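Local coordinates for protein STE5 (Saccharomyces cerevisiae, PDB 3FZE) that scaffolds the yeast mating-pheromone response and, through this minimal scaffold domain, helps the kinase Ste7 phosphorylate the MAP kinase Fus3, at residues Leu44-Phe58 / Tyr68-Ile81. Residues are numbered along the deposited sequence; the frame is centred on the assembly and turned at random. Where two conformers were deposited one is given.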
loop_
_atom_site.group_PDB
_atom_site.type_symbol
_atom_site.label_atom_id
_atom_site.label_comp_id
_atom_site.label_asym_id
_atom_site.label_seq_id
_atom_site.Cartn_x
_atom_site.Cartn_y
_atom_site.Cartn_z
ATOM N N LEU A 44 -3.563 -7.239 5.047
ATOM C CA LEU A 44 -3.194 -6.341 6.131
ATOM C C LEU A 44 -3.156 -7.119 7.452
ATOM O O LEU A 44 -2.225 -6.961 8.240
ATOM C CB LEU A 44 -4.124 -5.133 6.204
ATOM C CG LEU A 44 -4.011 -4.112 5.073
ATOM C CD1 LEU A 44 -5.064 -3.015 5.223
ATOM C CD2 LEU A 44 -2.627 -3.486 5.051
ATOM N N LYS A 45 -4.142 -7.975 7.691
ATOM C CA LYS A 45 -4.140 -8.787 8.907
ATOM C C LYS A 45 -2.913 -9.709 8.952
ATOM O O LYS A 45 -2.226 -9.798 9.970
ATOM C CB LYS A 45 -5.436 -9.602 9.032
ATOM C CG LYS A 45 -6.683 -8.760 9.251
ATOM C CD LYS A 45 -6.834 -8.311 10.694
ATOM C CE LYS A 45 -7.177 -9.484 11.608
ATOM N NZ LYS A 45 -7.574 -9.033 12.972
ATOM N N ALA A 46 -2.635 -10.385 7.846
ATOM C CA ALA A 46 -1.532 -11.342 7.815
ATOM C C ALA A 46 -0.191 -10.676 8.109
ATOM O O ALA A 46 0.630 -11.208 8.863
ATOM C CB ALA A 46 -1.489 -12.060 6.474
ATOM N N LEU A 47 0.006 -9.492 7.540
ATOM C CA LEU A 47 1.274 -8.774 7.675
ATOM C C LEU A 47 1.564 -8.377 9.117
ATOM O O LEU A 47 2.722 -8.267 9.499
ATOM C CB LEU A 47 1.295 -7.554 6.749
ATOM C CG LEU A 47 1.525 -7.902 5.276
ATOM C CD1 LEU A 47 1.119 -6.756 4.355
ATOM C CD2 LEU A 47 3.004 -8.284 5.081
ATOM N N THR A 48 0.523 -8.188 9.923
ATOM C CA THR A 48 0.747 -7.867 11.338
ATOM C C THR A 48 1.352 -9.019 12.142
ATOM O O THR A 48 1.882 -8.789 13.222
ATOM C CB THR A 48 -0.520 -7.379 12.069
ATOM O OG1 THR A 48 -1.495 -8.431 12.104
ATOM C CG2 THR A 48 -1.091 -6.127 11.408
ATOM N N ILE A 49 1.275 -10.247 11.630
ATOM C CA ILE A 49 1.937 -11.374 12.291
ATOM C C ILE A 49 3.445 -11.106 12.360
ATOM O O ILE A 49 4.099 -11.420 13.355
ATOM C CB ILE A 49 1.690 -12.701 11.539
ATOM C CG1 ILE A 49 0.206 -13.083 11.601
ATOM C CG2 ILE A 49 2.576 -13.822 12.086
ATOM C CD1 ILE A 49 -0.155 -14.196 10.646
ATOM N N LYS A 50 3.976 -10.497 11.302
ATOM C CA LYS A 50 5.397 -10.147 11.234
ATOM C C LYS A 50 5.699 -8.728 11.728
ATOM O O LYS A 50 6.744 -8.485 12.349
ATOM C CB LYS A 50 5.922 -10.305 9.805
ATOM C CG LYS A 50 7.420 -10.034 9.692
ATOM C CD LYS A 50 8.017 -10.582 8.405
ATOM C CE LYS A 50 9.495 -10.218 8.278
ATOM N NZ LYS A 50 10.364 -11.097 9.110
ATOM N N PHE A 51 4.786 -7.808 11.439
ATOM C CA PHE A 51 4.965 -6.386 11.721
ATOM C C PHE A 51 3.838 -5.886 12.617
ATOM O O PHE A 51 2.837 -5.383 12.127
ATOM C CB PHE A 51 4.950 -5.583 10.405
ATOM C CG PHE A 51 6.044 -5.973 9.439
ATOM C CD1 PHE A 51 7.370 -5.656 9.707
ATOM C CD2 PHE A 51 5.750 -6.651 8.266
ATOM C CE1 PHE A 51 8.383 -6.009 8.823
ATOM C CE2 PHE A 51 6.760 -6.998 7.367
ATOM C CZ PHE A 51 8.072 -6.683 7.646
ATOM N N ALA A 52 3.994 -6.021 13.932
ATOM C CA ALA A 52 2.943 -5.609 14.860
ATOM C C ALA A 52 2.611 -4.116 14.729
ATOM O O ALA A 52 1.469 -3.695 14.942
ATOM C CB ALA A 52 3.343 -5.940 16.293
ATOM N N ARG A 53 3.617 -3.319 14.392
ATOM C CA ARG A 53 3.437 -1.873 14.258
ATOM C C ARG A 53 3.117 -1.453 12.818
ATOM O O ARG A 53 3.267 -0.291 12.441
ATOM C CB ARG A 53 4.666 -1.143 14.804
ATOM C CG ARG A 53 4.932 -1.522 16.265
ATOM C CD ARG A 53 6.196 -0.898 16.812
ATOM N NE ARG A 53 7.351 -1.500 16.179
ATOM C CZ ARG A 53 8.025 -0.945 15.183
ATOM N NH1 ARG A 53 7.666 0.249 14.735
ATOM N NH2 ARG A 53 9.057 -1.584 14.646
ATOM N N LEU A 54 2.664 -2.407 12.018
ATOM C CA LEU A 54 2.260 -2.127 10.638
ATOM C C LEU A 54 1.398 -0.865 10.514
ATOM O O LEU A 54 0.394 -0.730 11.211
ATOM C CB LEU A 54 1.468 -3.310 10.083
ATOM C CG LEU A 54 1.144 -3.280 8.596
ATOM C CD1 LEU A 54 2.408 -3.239 7.738
ATOM C CD2 LEU A 54 0.272 -4.486 8.243
ATOM N N GLN A 55 1.785 0.033 9.604
ATOM C CA GLN A 55 1.038 1.262 9.328
ATOM C C GLN A 55 0.375 1.177 7.965
ATOM O O GLN A 55 0.862 0.479 7.072
ATOM C CB GLN A 55 1.974 2.472 9.332
ATOM C CG GLN A 55 2.755 2.632 10.626
ATOM C CD GLN A 55 1.850 3.057 11.753
ATOM O OE1 GLN A 55 1.225 4.118 11.694
ATOM N NE2 GLN A 55 1.755 2.232 12.783
ATOM N N PHE A 56 -0.733 1.894 7.802
ATOM C CA PHE A 56 -1.436 1.902 6.532
ATOM C C PHE A 56 -2.002 3.286 6.265
ATOM O O PHE A 56 -2.124 4.115 7.166
ATOM C CB PHE A 56 -2.594 0.906 6.532
ATOM C CG PHE A 56 -3.792 1.374 7.314
ATOM C CD1 PHE A 56 -4.862 1.979 6.667
ATOM C CD2 PHE A 56 -3.824 1.255 8.695
ATOM C CE1 PHE A 56 -5.965 2.434 7.386
ATOM C CE2 PHE A 56 -4.916 1.706 9.428
ATOM C CZ PHE A 56 -5.984 2.298 8.772
ATOM N N CYS A 57 -2.348 3.512 5.010
ATOM C CA CYS A 57 -3.112 4.680 4.622
ATOM C C CYS A 57 -3.934 4.309 3.399
ATOM O O CYS A 57 -3.403 3.763 2.444
ATOM C CB CYS A 57 -2.168 5.832 4.295
ATOM S SG CYS A 57 -3.025 7.371 3.891
ATOM N N PHE A 58 -5.236 4.578 3.461
ATOM C CA PHE A 58 -6.134 4.389 2.328
ATOM C C PHE A 58 -6.433 5.735 1.686
ATOM O O PHE A 58 -6.724 6.704 2.385
ATOM C CB PHE A 58 -7.449 3.755 2.786
ATOM C CG PHE A 58 -7.362 2.278 3.027
ATOM C CD1 PHE A 58 -7.298 1.390 1.964
ATOM C CD2 PHE A 58 -7.382 1.778 4.315
ATOM C CE1 PHE A 58 -7.227 0.015 2.188
ATOM C CE2 PHE A 58 -7.318 0.406 4.550
ATOM C CZ PHE A 58 -7.228 -0.466 3.484
ATOM N N TYR A 68 -6.093 5.994 8.105
ATOM C CA TYR A 68 -4.656 5.772 8.213
ATOM C C TYR A 68 -4.321 5.424 9.644
ATOM O O TYR A 68 -5.132 5.617 10.544
ATOM C CB TYR A 68 -3.888 7.040 7.833
ATOM C CG TYR A 68 -4.205 8.186 8.744
ATOM C CD1 TYR A 68 -3.545 8.342 9.953
ATOM C CD2 TYR A 68 -5.204 9.097 8.413
ATOM C CE1 TYR A 68 -3.855 9.381 10.802
ATOM C CE2 TYR A 68 -5.517 10.133 9.250
ATOM C CZ TYR A 68 -4.841 10.275 10.441
ATOM O OH TYR A 68 -5.171 11.323 11.271
ATOM N N GLY A 69 -3.107 4.927 9.850
ATOM C CA GLY A 69 -2.629 4.679 11.188
ATOM C C GLY A 69 -2.147 3.258 11.352
ATOM O O GLY A 69 -1.596 2.668 10.422
ATOM N N SER A 70 -2.381 2.703 12.538
ATOM C CA SER A 70 -1.919 1.360 12.885
ATOM C C SER A 70 -2.925 0.303 12.458
ATOM O O SER A 70 -4.092 0.360 12.835
ATOM C CB SER A 70 -1.680 1.250 14.394
ATOM O OG SER A 70 -1.722 -0.100 14.826
ATOM N N VAL A 71 -2.468 -0.672 11.676
ATOM C CA VAL A 71 -3.341 -1.738 11.228
ATOM C C VAL A 71 -4.024 -2.456 12.402
ATOM O O VAL A 71 -5.230 -2.700 12.380
ATOM C CB VAL A 71 -2.598 -2.740 10.311
ATOM C CG1 VAL A 71 -3.468 -3.939 10.012
ATOM C CG2 VAL A 71 -2.207 -2.059 9.006
ATOM N N LEU A 72 -3.259 -2.787 13.437
ATOM C CA LEU A 72 -3.849 -3.428 14.607
ATOM C C LEU A 72 -4.953 -2.578 15.242
ATOM O O LEU A 72 -5.917 -3.112 15.785
ATOM C CB LEU A 72 -2.770 -3.734 15.649
ATOM C CG LEU A 72 -1.781 -4.842 15.282
ATOM C CD1 LEU A 72 -0.801 -5.063 16.443
ATOM C CD2 LEU A 72 -2.533 -6.119 14.938
ATOM N N HIS A 73 -4.802 -1.262 15.166
ATOM C CA HIS A 73 -5.751 -0.338 15.779
ATOM C C HIS A 73 -7.051 -0.175 14.982
ATOM O O HIS A 73 -8.146 -0.190 15.555
ATOM C CB HIS A 73 -5.086 1.022 15.990
ATOM C CG HIS A 73 -5.996 2.056 16.579
ATOM N ND1 HIS A 73 -5.960 3.379 16.199
ATOM C CD2 HIS A 73 -6.967 1.958 17.517
ATOM C CE1 HIS A 73 -6.865 4.056 16.887
ATOM N NE2 HIS A 73 -7.489 3.218 17.692
ATOM N N LYS A 74 -6.937 -0.048 13.667
ATOM C CA LYS A 74 -8.090 0.350 12.868
ATOM C C LYS A 74 -8.716 -0.745 12.005
ATOM O O LYS A 74 -9.906 -0.688 11.703
ATOM C CB LYS A 74 -7.743 1.580 12.031
ATOM C CG LYS A 74 -7.521 2.819 12.893
ATOM C CD LYS A 74 -7.336 4.073 12.077
ATOM C CE LYS A 74 -7.383 5.305 12.968
ATOM N NZ LYS A 74 -7.180 6.567 12.194
ATOM N N ILE A 75 -7.927 -1.735 11.607
ATOM C CA ILE A 75 -8.444 -2.785 10.729
ATOM C C ILE A 75 -9.050 -3.916 11.544
ATOM O O ILE A 75 -8.417 -4.948 11.805
ATOM C CB ILE A 75 -7.406 -3.285 9.694
ATOM C CG1 ILE A 75 -6.721 -2.107 9.001
ATOM C CG2 ILE A 75 -8.060 -4.222 8.680
ATOM C CD1 ILE A 75 -7.665 -1.118 8.333
ATOM N N ASP A 76 -10.295 -3.681 11.951
ATOM C CA ASP A 76 -11.026 -4.537 12.874
ATOM C C ASP A 76 -11.668 -5.725 12.170
ATOM O O ASP A 76 -11.629 -6.852 12.664
ATOM C CB ASP A 76 -12.109 -3.706 13.571
ATOM C CG ASP A 76 -12.845 -4.484 14.635
ATOM O OD1 ASP A 76 -12.176 -5.071 15.513
ATOM O OD2 ASP A 76 -14.096 -4.503 14.600
ATOM N N SER A 77 -12.265 -5.466 11.015
ATOM C CA SER A 77 -12.983 -6.490 10.276
ATOM C C SER A 77 -13.000 -6.085 8.819
ATOM O O SER A 77 -12.490 -5.028 8.466
ATOM C CB SER A 77 -14.421 -6.596 10.784
ATOM O OG SER A 77 -15.197 -5.502 10.318
ATOM N N LEU A 78 -13.591 -6.928 7.977
ATOM C CA LEU A 78 -13.732 -6.613 6.566
ATOM C C LEU A 78 -14.477 -5.297 6.363
ATOM O O LEU A 78 -14.134 -4.529 5.471
ATOM C CB LEU A 78 -14.442 -7.747 5.824
ATOM C CG LEU A 78 -14.641 -7.545 4.318
ATOM C CD1 LEU A 78 -13.297 -7.359 3.604
ATOM C CD2 LEU A 78 -15.413 -8.715 3.732
ATOM N N ASP A 79 -15.486 -5.046 7.194
ATOM C CA ASP A 79 -16.249 -3.798 7.143
ATOM C C ASP A 79 -15.342 -2.566 7.230
ATOM O O ASP A 79 -15.620 -1.535 6.614
ATOM C CB ASP A 79 -17.288 -3.749 8.270
ATOM C CG ASP A 79 -18.381 -4.801 8.119
ATOM O OD1 ASP A 79 -18.553 -5.357 7.009
ATOM O OD2 ASP A 79 -19.078 -5.068 9.120
ATOM N N SER A 80 -14.259 -2.665 7.999
ATOM C CA SER A 80 -13.317 -1.559 8.119
ATOM C C SER A 80 -12.832 -1.115 6.741
ATOM O O SER A 80 -12.524 0.061 6.526
ATOM C CB SER A 80 -12.107 -1.965 8.974
ATOM O OG SER A 80 -12.509 -2.432 10.253
ATOM N N ILE A 81 -12.734 -2.080 5.833
ATOM C CA ILE A 81 -12.296 -1.844 4.465
ATOM C C ILE A 81 -13.474 -1.384 3.613
ATOM O O ILE A 81 -13.464 -0.283 3.056
ATOM C CB ILE A 81 -11.704 -3.130 3.841
ATOM C CG1 ILE A 81 -10.542 -3.655 4.690
ATOM C CG2 ILE A 81 -11.251 -2.882 2.409
ATOM C CD1 ILE A 81 -9.453 -2.630 4.944
HETATM O O HOH W 1 -0.295 -2.061 13.564
#
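Phe-56 pairs with Gly-69 at the antiparallel edge of the mixed sheet in this vWA-like alpha/beta/alpha domain, where the outermost strand 65-68 doubles back along strand 55-60 and then turns over the sheet into helix 71-74. The example illustrates how the two arms of an edge hairpin are bonded to each other while the chain beyond the corner packs against helix 35-50.

Backbone bonds carry the pairing. Phe-56 N donates to Gly-69 O (2.9 Å), Gly-69 N returns a bond to Phe-56 O, and past the corner Val-71 N reaches Leu-54 O in a nearly straight bond (169° at the hydrogen). A water extends this line between the Phe-51 to Leu-54 turn and the start of helix 71-74: it donates to Ala-52 O and Leu-54 O and accepts from Leu-72 N and, in the conformer given, from Ser-70 OG.

Lys-74 reaches back from helix 71-74 to the end of strand 65-68: in the conformer given, its extended chain takes NZ to a salt bridge with Asp-67 and a hydrogen bond to Tyr-68 O (2.8 Å).

Apolar contacts join the sheet to the helices. Phe-56 CG sits between the backbone N and the carbonyl carbon (chi1 76°), which turns one ring face against the backbone of Tyr-68 and Gly-69; Ile-75 CD1 makes a CH-pi contact on the opposite face, 4.1 Å from the centroid. Val-71 splits its two methyls, CG1 going to Thr-48 CG2 (3.5 Å) on helix 35-50 and CG2 to Leu-54 CD2 (3.6 Å).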